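Local coordinates for protein xyloglucan-specific endo-beta-1,4-glucanase BoGH5A (Bacteroides ovatus, PDB 3ZMR) that cleaves the beta-1,4-glucan backbone of xyloglucan from within the chain, with retention of configuration, releasing xyloglucan oligosaccharides, at residues Val170-Val175 with Ile212-Trp217; Gly208-Ile213 with Asp252-Phe257. One frame throughout, in Å; residues are numbered along the deposited sequence.

Interaction 1: Val170-Val175 with Ile212-Trp217; sequences VVRIPV and IINIHW. With XYS (alpha-D-xylopyranose), chain C; GLC (alpha-D-glucopyranose), chain L; BGC (beta-D-glucopyranose), chain B.
Pro174 lies beside His216 and lays its CB over one face of the imidazole, 3.9 Å from the centroid of the His216 ring, as a CH-pi contact. Asn214 helps set the turn of that ring. Its CG sits between the backbone N and the carbonyl carbon (chi1 79°), which brings the amide back toward 170-175. There Asn214 OD1 accepts the backbone N of Val175 at 3.0 Å. On the other side of the amide, Asn214 ND2 donates to His216 ND1 at 3.1 Å, in the ring plane. ND1 is thus an acceptor, and NE2 carries the proton. His216 NE2 donates it to O3 of the bound glucose, 2.9 Å from GLC O3 in the alpha form and 3.0 Å from BGC O3 in the beta form. The extended Arg172 brings its guanidinium to this cluster, its plane 79° from the Asn214 amide. Arg172 NH2 and Asn214 ND2, 3.4 Å apart, are both donors and do not bond each other; a water accepts from both. Arg172 also pairs with Glu334 and with Glu395, the inferred nucleophile, and bonds to Asn127 and Asn261. The xylose lies over one face of the Trp217 indole, with XYS C2 3.4 Å above that ring's plane. Strands 170-173 and 210-214 run parallel in the barrel, between strands 125-127 and 255-258. Helix 191-206 covers Ile213 and Val175, and helix 227-248 covers Ile215.

Interaction 2: Gly208-Ile213 with Asp252-Phe257; sequences GLYVII and DDRLLF
Val211 and Leu256 join two neighbouring parallel strands of the (beta/alpha)8 barrel. The backbone bonds form a short ladder. Val211 N donates to Arg254 O, Leu256 N to Val211 O at 2.8 Å, and Ile213 N to Leu256 O at 3.2 Å. Apolar contacts line both faces of the sheet. On one, Ile212 CG1 meets Leu256 CB at 4.1 Å. On the other, Leu255 CD1 rests on Val211 CG1 at 3.8 Å. Ile213 and Phe257 lie side by side there, with Ile213 CG1 3.9 Å from Phe257 CD1. Ile213 CG1 stands between the backbone N and the carbonyl carbon (chi1 58°), which carries its tip toward Phe257. CG1 also nears Leu255 CD1, and the side chain touches Phe248 of helix 227-248. An alanine here would probably open a gap between Phe257, Leu255 and Phe248. Tyr210 has Arg254 CG over one ring face, while its hydroxyl bonds to Arg111. Within 252-257, charged side chains brace the type I turn from Asp252 to Leu255. Asp252 OD1 accepts Arg254 N at 3.1 Å, an Asx turn. The same oxygen forms a salt bridge with Arg254 NE, using its syn lone pair, at 2.9 Å in the guanidinium plane.

How the interactions relate
Both contacts use strand 210-214, which has strand 170-173 on one side and strand 255-258 on the other. They share Ile212 and Ile213 and touch directly: Val171 N lies 2.9 Å from Tyr210 O, a probable hydrogen bond. Both are largely buried, but they lie at different levels of the barrel. Interaction 1 follows the strands to their C-terminal ends, where polar side chains meet the sugar and the inferred nucleophile. Interaction 2 starts at the N-terminal ends. Its middle is apolar, and its charged pair, Asp252 and Arg254, is partly exposed. The shared strand is lined by apolar side chains, and the loop after its C-terminal end carries the sugar-binding residues, as expected of a TIM-barrel hydrolase.

Interaction 1: Val170-Val175 with Ile212-Trp217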
ATOM      1  N   VAL A 170      -5.781  16.324   2.550  1.00  8.99           N
ATOM      2  CA  VAL A 170      -5.326  15.272   1.618  1.00 10.27           C
ATOM      3  C   VAL A 170      -6.484  14.809   0.753  1.00  9.31           C
ATOM      4  O   VAL A 170      -7.592  14.626   1.251  1.00  9.61           O
ATOM      5  CB  VAL A 170      -4.823  14.003   2.368  1.00 12.24           C
ATOM      6  CG1 VAL A 170      -4.269  12.957   1.397  1.00 17.51           C
ATOM      7  CG2 VAL A 170      -3.804  14.336   3.414  1.00 12.89           C
ATOM      8  N   VAL A 171      -6.213  14.569  -0.513  1.00  8.54           N
ATOM      9  CA  VAL A 171      -7.175  13.886  -1.389  1.00  7.66           C
ATOM     10  C   VAL A 171      -6.480  12.674  -2.012  1.00  8.20           C
ATOM     11  O   VAL A 171      -5.336  12.772  -2.485  1.00 10.79           O
ATOM     12  CB  VAL A 171      -7.792  14.812  -2.461  1.00 12.75           C
ATOM     13  CG1 VAL A 171      -6.767  15.396  -3.426  1.00 10.38           C
ATOM     14  CG2 VAL A 171      -8.904  14.111  -3.218  1.00 17.94           C
ATOM     15  N   ARG A 172      -7.138  11.519  -1.937  1.00  8.84           N
ATOM     16  CA  ARG A 172      -6.740  10.335  -2.697  1.00  8.21           C
ATOM     17  C   ARG A 172      -7.598  10.271  -3.949  1.00  7.96           C
ATOM     18  O   ARG A 172      -8.833  10.394  -3.883  1.00  8.58           O
ATOM     19  CB  ARG A 172      -6.921   9.074  -1.844  1.00 12.14           C
ATOM     20  CG  ARG A 172      -6.581   7.762  -2.542  1.00  9.05           C
ATOM     21  CD  ARG A 172      -6.535   6.636  -1.549  1.00  9.76           C
ATOM     22  NE  ARG A 172      -6.256   5.301  -2.056  1.00  9.35           N
ATOM     23  CZ  ARG A 172      -7.185   4.389  -2.355  1.00  8.93           C
ATOM     24  NH1 ARG A 172      -8.476   4.683  -2.339  1.00  8.50           N
ATOM     25  NH2 ARG A 172      -6.832   3.152  -2.677  1.00  9.09           N
ATOM     26  N   ILE A 173      -6.914  10.162  -5.087  1.00  7.57           N
ATOM     27  CA  ILE A 173      -7.497  10.100  -6.426  1.00  7.94           C
ATOM     28  C   ILE A 173      -7.191   8.715  -6.986  1.00  7.31           C
ATOM     29  O   ILE A 173      -6.105   8.489  -7.535  1.00  8.33           O
ATOM     30  CB  ILE A 173      -6.959  11.209  -7.344  1.00  9.03           C
ATOM     31  CG1 ILE A 173      -7.152  12.584  -6.714  1.00 10.07           C
ATOM     32  CG2 ILE A 173      -7.615  11.140  -8.719  1.00  8.49           C
ATOM     33  CD1 ILE A 173      -6.634  13.756  -7.536  1.00 10.70           C
ATOM     34  N   PRO A 174      -8.117   7.752  -6.837  1.00  7.32           N
ATOM     35  CA  PRO A 174      -7.953   6.476  -7.527  1.00  6.47           C
ATOM     36  C   PRO A 174      -7.913   6.705  -9.050  1.00  7.99           C
ATOM     37  O   PRO A 174      -8.659   7.565  -9.567  1.00  8.48           O
ATOM     38  CB  PRO A 174      -9.233   5.714  -7.132  1.00  9.12           C
ATOM     39  CG  PRO A 174      -9.628   6.286  -5.832  1.00  8.96           C
ATOM     40  CD  PRO A 174      -9.317   7.732  -5.965  1.00  7.68           C
ATOM     41  N   VAL A 175      -7.043   5.992  -9.749  1.00  7.03           N
ATOM     42  CA  VAL A 175      -6.922   6.140 -11.197  1.00  7.44           C
ATOM     43  C   VAL A 175      -6.844   4.772 -11.869  1.00  8.08           C
ATOM     44  O   VAL A 175      -6.156   3.848 -11.406  1.00  8.20           O
ATOM     45  CB  VAL A 175      -5.665   6.944 -11.601  1.00  7.99           C
ATOM     46  CG1 VAL A 175      -5.692   7.306 -13.093  1.00  9.64           C
ATOM     47  CG2 VAL A 175      -5.548   8.219 -10.789  1.00  9.14           C
ATOM     48  N   ILE A 212      -2.666  11.981  -3.485  1.00  7.30           N
ATOM     49  CA  ILE A 212      -2.249  10.618  -3.687  1.00  6.68           C
ATOM     50  C   ILE A 212      -2.878  10.084  -4.978  1.00  8.11           C
ATOM     51  O   ILE A 212      -4.113  10.152  -5.130  1.00  8.54           O
ATOM     52  CB  ILE A 212      -2.677   9.712  -2.515  1.00  8.59           C
ATOM     53  CG1 ILE A 212      -2.064  10.134  -1.182  1.00  8.76           C
ATOM     54  CG2 ILE A 212      -2.341   8.257  -2.816  1.00  9.09           C
ATOM     55  CD1 ILE A 212      -2.800   9.617   0.041  1.00 10.24           C
ATOM     56  N   ILE A 213      -2.076   9.591  -5.914  1.00  9.28           N
ATOM     57  CA  ILE A 213      -2.579   8.868  -7.100  1.00 10.45           C
ATOM     58  C   ILE A 213      -2.131   7.416  -7.031  1.00  7.33           C
ATOM     59  O   ILE A 213      -1.033   7.122  -6.541  1.00  9.24           O
ATOM     60  CB  ILE A 213      -2.154   9.509  -8.430  1.00  8.10           C
ATOM     61  CG1 ILE A 213      -0.634   9.616  -8.563  1.00  9.14           C
ATOM     62  CG2 ILE A 213      -2.832  10.866  -8.584  1.00 10.47           C
ATOM     63  CD1 ILE A 213      -0.181  10.107  -9.924  1.00 14.32           C
ATOM     64  N   ASN A 214      -2.955   6.507  -7.519  1.00  9.63           N
ATOM     65  CA  ASN A 214      -2.637   5.093  -7.533  1.00  7.96           C
ATOM     66  C   ASN A 214      -2.868   4.480  -8.914  1.00  8.73           C
ATOM     67  O   ASN A 214      -3.145   5.181  -9.891  1.00 10.45           O
ATOM     68  CB  ASN A 214      -3.376   4.353  -6.428  1.00  8.73           C
ATOM     69  CG  ASN A 214      -4.827   4.059  -6.757  1.00  9.40           C
ATOM     70  OD1 ASN A 214      -5.345   4.448  -7.809  1.00  8.94           O
ATOM     71  ND2 ASN A 214      -5.513   3.441  -5.823  1.00  9.42           N
ATOM     72  N   ILE A 215      -2.675   3.172  -9.000  1.00  7.03           N
ATOM     73  CA  ILE A 215      -3.324   2.340 -10.036  1.00  8.77           C
ATOM     74  C   ILE A 215      -4.339   1.484  -9.264  1.00  7.90           C
ATOM     75  O   ILE A 215      -3.981   0.726  -8.377  1.00  9.78           O
ATOM     76  CB  ILE A 215      -2.342   1.455 -10.824  1.00  9.93           C
ATOM     77  CG1 ILE A 215      -1.281   2.286 -11.548  1.00 16.33           C
ATOM     78  CG2 ILE A 215      -3.151   0.629 -11.831  1.00 10.41           C
ATOM     79  CD1 ILE A 215      -0.232   1.428 -12.213  1.00 12.35           C
ATOM     80  N   HIS A 216      -5.621   1.613  -9.598  1.00  7.79           N
ATOM     81  CA  HIS A 216      -6.682   1.037  -8.790  1.00  8.20           C
ATOM     82  C   HIS A 216      -7.040  -0.346  -9.353  1.00  8.56           C
ATOM     83  O   HIS A 216      -6.285  -0.920 -10.148  1.00 10.47           O
ATOM     84  CB  HIS A 216      -7.890   1.984  -8.775  1.00 12.29           C
ATOM     85  CG  HIS A 216      -8.752   1.896  -7.549  1.00  8.52           C
ATOM     86  ND1 HIS A 216      -8.324   2.344  -6.329  1.00  8.37           N
ATOM     87  CD2 HIS A 216     -10.028   1.448  -7.366  1.00  9.90           C
ATOM     88  CE1 HIS A 216      -9.294   2.195  -5.437  1.00  8.24           C
ATOM     89  NE2 HIS A 216     -10.354   1.666  -6.050  1.00  9.21           N
ATOM     90  N   TRP A 217      -8.199  -0.863  -8.972  1.00  8.45           N
ATOM     91  CA  TRP A 217      -8.652  -2.207  -9.348  1.00  9.18           C
ATOM     92  C   TRP A 217      -8.686  -2.424 -10.868  1.00 10.07           C
ATOM     93  O   TRP A 217      -8.147  -3.390 -11.383  1.00  9.25           O
ATOM     94  CB  TRP A 217     -10.061  -2.401  -8.773  1.00  8.37           C
ATOM     95  CG  TRP A 217     -10.752  -3.665  -9.205  1.00  9.18           C
ATOM     96  CD1 TRP A 217     -10.453  -4.969  -8.849  1.00 11.45           C
ATOM     97  CD2 TRP A 217     -11.873  -3.747 -10.107  1.00  9.34           C
ATOM     98  NE1 TRP A 217     -11.320  -5.846  -9.482  1.00 11.51           N
ATOM     99  CE2 TRP A 217     -12.209  -5.120 -10.230  1.00 13.11           C
ATOM    100  CE3 TRP A 217     -12.656  -2.790 -10.773  1.00 11.56           C
ATOM    101  CZ2 TRP A 217     -13.283  -5.548 -10.991  1.00 11.39           C
ATOM    102  CZ3 TRP A 217     -13.721  -3.236 -11.547  1.00 12.44           C
ATOM    103  CH2 TRP A 217     -14.014  -4.578 -11.650  1.00 11.81           C
TER
HETATM  104  C1  XYS C   7     -14.936  -2.675  -8.195  1.00 24.21           C
HETATM  105  C2  XYS C   7     -15.026  -4.222  -8.131  1.00 22.07           C
HETATM  106  C3  XYS C   7     -14.641  -4.638  -6.716  1.00 25.32           C
HETATM  107  C4  XYS C   7     -13.291  -4.068  -6.301  1.00 25.61           C
HETATM  108  C5  XYS C   7     -13.187  -2.546  -6.525  1.00 22.78           C
HETATM  109  O2  XYS C   7     -16.340  -4.779  -8.441  1.00 29.87           O
HETATM  110  O3  XYS C   7     -14.572  -6.061  -6.572  1.00 32.08           O
HETATM  111  O4  XYS C   7     -13.107  -4.344  -4.922  1.00 48.80           O
HETATM  112  O5  XYS C   7     -13.621  -2.219  -7.838  1.00 19.59           O
HETATM  113  C1  GLC L1519     -12.470  -0.670  -1.553  0.50 18.82           C
HETATM  114  C2  GLC L1519     -12.175  -0.392  -3.023  0.50 15.45           C
HETATM  115  C3  GLC L1519     -13.189   0.577  -3.633  0.50 13.01           C
HETATM  116  C4  GLC L1519     -14.584   0.010  -3.352  0.50 18.55           C
HETATM  117  C5  GLC L1519     -14.731  -0.366  -1.870  0.50 39.31           C
HETATM  118  C6  GLC L1519     -16.103  -0.920  -1.500  0.50 70.31           C
HETATM  119  O2  GLC L1519     -10.853   0.064  -3.136  0.50 11.30           O
HETATM  120  O3  GLC L1519     -12.923   0.818  -5.034  0.50  7.94           O
HETATM  121  O4  GLC L1519     -15.485   1.030  -3.683  0.50 25.57           O
HETATM  122  O5  GLC L1519     -13.729  -1.284  -1.493  0.50 24.90           O
HETATM  123  O6  GLC L1519     -16.897   0.183  -1.105  0.50 90.45           O
HETATM  124  C2  BGC B   1     -12.021  -0.542  -3.041  0.50 20.95           C
HETATM  125  C3  BGC B   1     -13.093   0.446  -3.531  0.50 22.28           C
HETATM  126  C4  BGC B   1     -14.505  -0.003  -3.170  0.50 29.09           C
HETATM  127  C5  BGC B   1     -14.459  -0.253  -1.656  0.50 35.62           C
HETATM  128  C6  BGC B   1     -15.832  -0.631  -1.126  0.50 39.76           C
HETATM  129  C1  BGC B   1     -12.152  -1.046  -1.597  0.50 25.60           C
HETATM  130  O2  BGC B   1     -10.736   0.056  -3.200  0.50 15.46           O
HETATM  131  O3  BGC B   1     -12.973   0.579  -4.963  0.50 21.62           O
HETATM  132  O4  BGC B   1     -15.475   0.994  -3.602  0.50 26.44           O
HETATM  133  O5  BGC B   1     -13.532  -1.307  -1.329  0.50 41.96           O
HETATM  134  O6  BGC B   1     -16.347  -1.661  -1.988  0.50 61.75           O
HETATM  135  O   HOH W   1      -4.002   2.720  -3.147  1.00  9.43           O

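Interaction 2: Gly208-Ile213 with Asp252-Phe257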
ATOM      1  N   GLY A 208      -4.211  23.539  -2.547  1.00 12.05           N
ATOM      2  CA  GLY A 208      -3.496  23.451  -1.290  1.00 14.08           C
ATOM      3  C   GLY A 208      -3.548  22.079  -0.644  1.00 15.53           C
ATOM      4  O   GLY A 208      -3.254  21.946   0.533  1.00 14.97           O
ATOM      5  N   LEU A 209      -3.918  21.069  -1.412  1.00 12.17           N
ATOM      6  CA  LEU A 209      -4.013  19.702  -0.878  1.00  9.24           C
ATOM      7  C   LEU A 209      -2.766  18.842  -1.121  1.00  8.60           C
ATOM      8  O   LEU A 209      -2.074  19.005  -2.132  1.00 11.22           O
ATOM      9  CB  LEU A 209      -5.205  19.014  -1.539  1.00  9.65           C
ATOM     10  CG  LEU A 209      -6.572  19.651  -1.266  1.00 10.33           C
ATOM     11  CD1 LEU A 209      -7.588  19.092  -2.250  1.00 11.57           C
ATOM     12  CD2 LEU A 209      -6.990  19.365   0.184  1.00 12.14           C
ATOM     13  N   TYR A 210      -2.498  17.907  -0.209  1.00  8.26           N
ATOM     14  CA  TYR A 210      -1.718  16.715  -0.549  1.00  8.59           C
ATOM     15  C   TYR A 210      -2.532  15.863  -1.488  1.00  8.46           C
ATOM     16  O   TYR A 210      -3.751  15.757  -1.330  1.00  8.78           O
ATOM     17  CB  TYR A 210      -1.335  15.909   0.691  1.00  9.85           C
ATOM     18  CG  TYR A 210      -0.266  16.542   1.559  1.00 10.72           C
ATOM     19  CD1 TYR A 210       1.069  16.258   1.359  1.00 10.52           C
ATOM     20  CD2 TYR A 210      -0.607  17.382   2.610  1.00 12.28           C
ATOM     21  CE1 TYR A 210       2.051  16.808   2.159  1.00 11.04           C
ATOM     22  CE2 TYR A 210       0.366  17.962   3.394  1.00 11.95           C
ATOM     23  CZ  TYR A 210       1.706  17.672   3.147  1.00 11.30           C
ATOM     24  OH  TYR A 210       2.693  18.228   3.939  1.00 14.54           O
ATOM     25  N   VAL A 211      -1.858  15.218  -2.444  1.00  9.66           N
ATOM     26  CA  VAL A 211      -2.519  14.401  -3.462  1.00  8.51           C
ATOM     27  C   VAL A 211      -1.867  13.032  -3.518  1.00  7.70           C
ATOM     28  O   VAL A 211      -0.646  12.949  -3.574  1.00  8.94           O
ATOM     29  CB  VAL A 211      -2.491  15.052  -4.850  1.00  9.56           C
ATOM     30  CG1 VAL A 211      -3.134  14.142  -5.880  1.00 10.98           C
ATOM     31  CG2 VAL A 211      -3.167  16.438  -4.775  1.00 14.38           C
ATOM     32  N   ILE A 212      -2.666  11.981  -3.485  1.00  7.30           N
ATOM     33  CA  ILE A 212      -2.249  10.618  -3.687  1.00  6.68           C
ATOM     34  C   ILE A 212      -2.878  10.084  -4.978  1.00  8.11           C
ATOM     35  O   ILE A 212      -4.113  10.152  -5.130  1.00  8.54           O
ATOM     36  CB  ILE A 212      -2.677   9.712  -2.515  1.00  8.59           C
ATOM     37  CG1 ILE A 212      -2.064  10.134  -1.182  1.00  8.76           C
ATOM     38  CG2 ILE A 212      -2.341   8.257  -2.816  1.00  9.09           C
ATOM     39  CD1 ILE A 212      -2.800   9.617   0.041  1.00 10.24           C
ATOM     40  N   ILE A 213      -2.076   9.591  -5.914  1.00  9.28           N
ATOM     41  CA  ILE A 213      -2.579   8.868  -7.100  1.00 10.45           C
ATOM     42  C   ILE A 213      -2.131   7.416  -7.031  1.00  7.33           C
ATOM     43  O   ILE A 213      -1.033   7.122  -6.541  1.00  9.24           O
ATOM     44  CB  ILE A 213      -2.154   9.509  -8.430  1.00  8.10           C
ATOM     45  CG1 ILE A 213      -0.634   9.616  -8.563  1.00  9.14           C
ATOM     46  CG2 ILE A 213      -2.832  10.866  -8.584  1.00 10.47           C
ATOM     47  CD1 ILE A 213      -0.181  10.107  -9.924  1.00 14.32           C
ATOM     48  N   ASP A 252       6.316  18.418  -6.617  1.00 10.51           N
ATOM     49  CA  ASP A 252       6.914  18.484  -5.304  1.00  9.95           C
ATOM     50  C   ASP A 252       6.336  17.423  -4.338  1.00  9.04           C
ATOM     51  O   ASP A 252       5.568  16.526  -4.749  1.00  9.56           O
ATOM     52  CB  ASP A 252       6.916  19.928  -4.794  1.00 13.56           C
ATOM     53  CG  ASP A 252       5.597  20.437  -4.305  1.00 18.75           C
ATOM     54  OD1 ASP A 252       4.673  19.677  -3.978  1.00 13.75           O
ATOM     55  OD2 ASP A 252       5.530  21.680  -4.159  1.00 24.91           O
ATOM     56  N   ASP A 253       6.728  17.503  -3.070  1.00  7.69           N
ATOM     57  CA  ASP A 253       6.462  16.424  -2.115  1.00  8.86           C
ATOM     58  C   ASP A 253       5.004  16.334  -1.627  1.00  8.86           C
ATOM     59  O   ASP A 253       4.632  15.453  -0.875  1.00  8.84           O
ATOM     60  CB  ASP A 253       7.436  16.442  -0.931  1.00  9.03           C
ATOM     61  CG  ASP A 253       7.263  17.640  -0.008  1.00  9.87           C
ATOM     62  OD1 ASP A 253       6.276  18.407  -0.145  1.00 11.02           O
ATOM     63  OD2 ASP A 253       8.120  17.807   0.900  1.00 10.84           O
ATOM     64  N   ARG A 254       4.177  17.262  -2.089  1.00  8.62           N
ATOM     65  CA  ARG A 254       2.760  17.199  -1.805  1.00  9.54           C
ATOM     66  C   ARG A 254       2.085  16.125  -2.660  1.00  8.84           C
ATOM     67  O   ARG A 254       0.943  15.764  -2.389  1.00  9.39           O
ATOM     68  CB  ARG A 254       2.098  18.577  -1.967  1.00 11.31           C
ATOM     69  CG  ARG A 254       2.555  19.645  -0.951  1.00 17.14           C
ATOM     70  CD  ARG A 254       2.141  21.063  -1.405  1.00 39.08           C
ATOM     71  NE  ARG A 254       2.513  21.238  -2.816  1.00 32.86           N
ATOM     72  CZ  ARG A 254       1.904  22.017  -3.713  1.00 37.40           C
ATOM     73  NH1 ARG A 254       0.859  22.761  -3.379  1.00 43.20           N
ATOM     74  NH2 ARG A 254       2.346  22.048  -4.966  1.00 56.51           N
ATOM     75  N   LEU A 255       2.759  15.636  -3.704  1.00  8.10           N
ATOM     76  CA  LEU A 255       2.259  14.534  -4.532  1.00  7.83           C
ATOM     77  C   LEU A 255       2.915  13.227  -4.127  1.00  7.36           C
ATOM     78  O   LEU A 255       4.155  13.107  -4.162  1.00  9.31           O
ATOM     79  CB  LEU A 255       2.460  14.754  -6.019  1.00  7.71           C
ATOM     80  CG  LEU A 255       1.976  13.667  -6.986  1.00  7.67           C
ATOM     81  CD1 LEU A 255       0.456  13.478  -6.906  1.00  9.84           C
ATOM     82  CD2 LEU A 255       2.366  13.976  -8.409  1.00  9.35           C
ATOM     83  N   LEU A 256       2.091  12.276  -3.721  1.00  8.18           N
ATOM     84  CA  LEU A 256       2.497  10.919  -3.335  1.00  7.44           C
ATOM     85  C   LEU A 256       1.943   9.913  -4.326  1.00  7.18           C
ATOM     86  O   LEU A 256       0.873  10.142  -4.933  1.00  8.15           O
ATOM     87  CB  LEU A 256       1.994  10.569  -1.923  1.00  7.52           C
ATOM     88  CG  LEU A 256       2.522  11.383  -0.714  1.00  8.05           C
ATOM     89  CD1 LEU A 256       1.758  12.674  -0.518  1.00 10.72           C
ATOM     90  CD2 LEU A 256       2.441  10.547   0.564  1.00  7.94           C
ATOM     91  N   PHE A 257       2.692   8.823  -4.517  1.00  7.55           N
ATOM     92  CA  PHE A 257       2.249   7.713  -5.356  1.00  6.93           C
ATOM     93  C   PHE A 257       1.920   6.504  -4.496  1.00  7.91           C
ATOM     94  O   PHE A 257       2.656   6.190  -3.566  1.00  8.22           O
ATOM     95  CB  PHE A 257       3.307   7.265  -6.377  1.00  7.32           C
ATOM     96  CG  PHE A 257       3.847   8.330  -7.307  1.00  7.85           C
ATOM     97  CD1 PHE A 257       3.140   9.465  -7.701  1.00  8.35           C
ATOM     98  CD2 PHE A 257       5.096   8.113  -7.876  1.00  8.35           C
ATOM     99  CE1 PHE A 257       3.705  10.359  -8.576  1.00  8.92           C
ATOM    100  CE2 PHE A 257       5.638   9.003  -8.765  1.00  9.66           C
ATOM    101  CZ  PHE A 257       4.958  10.135  -9.107  1.00  9.34           C
TER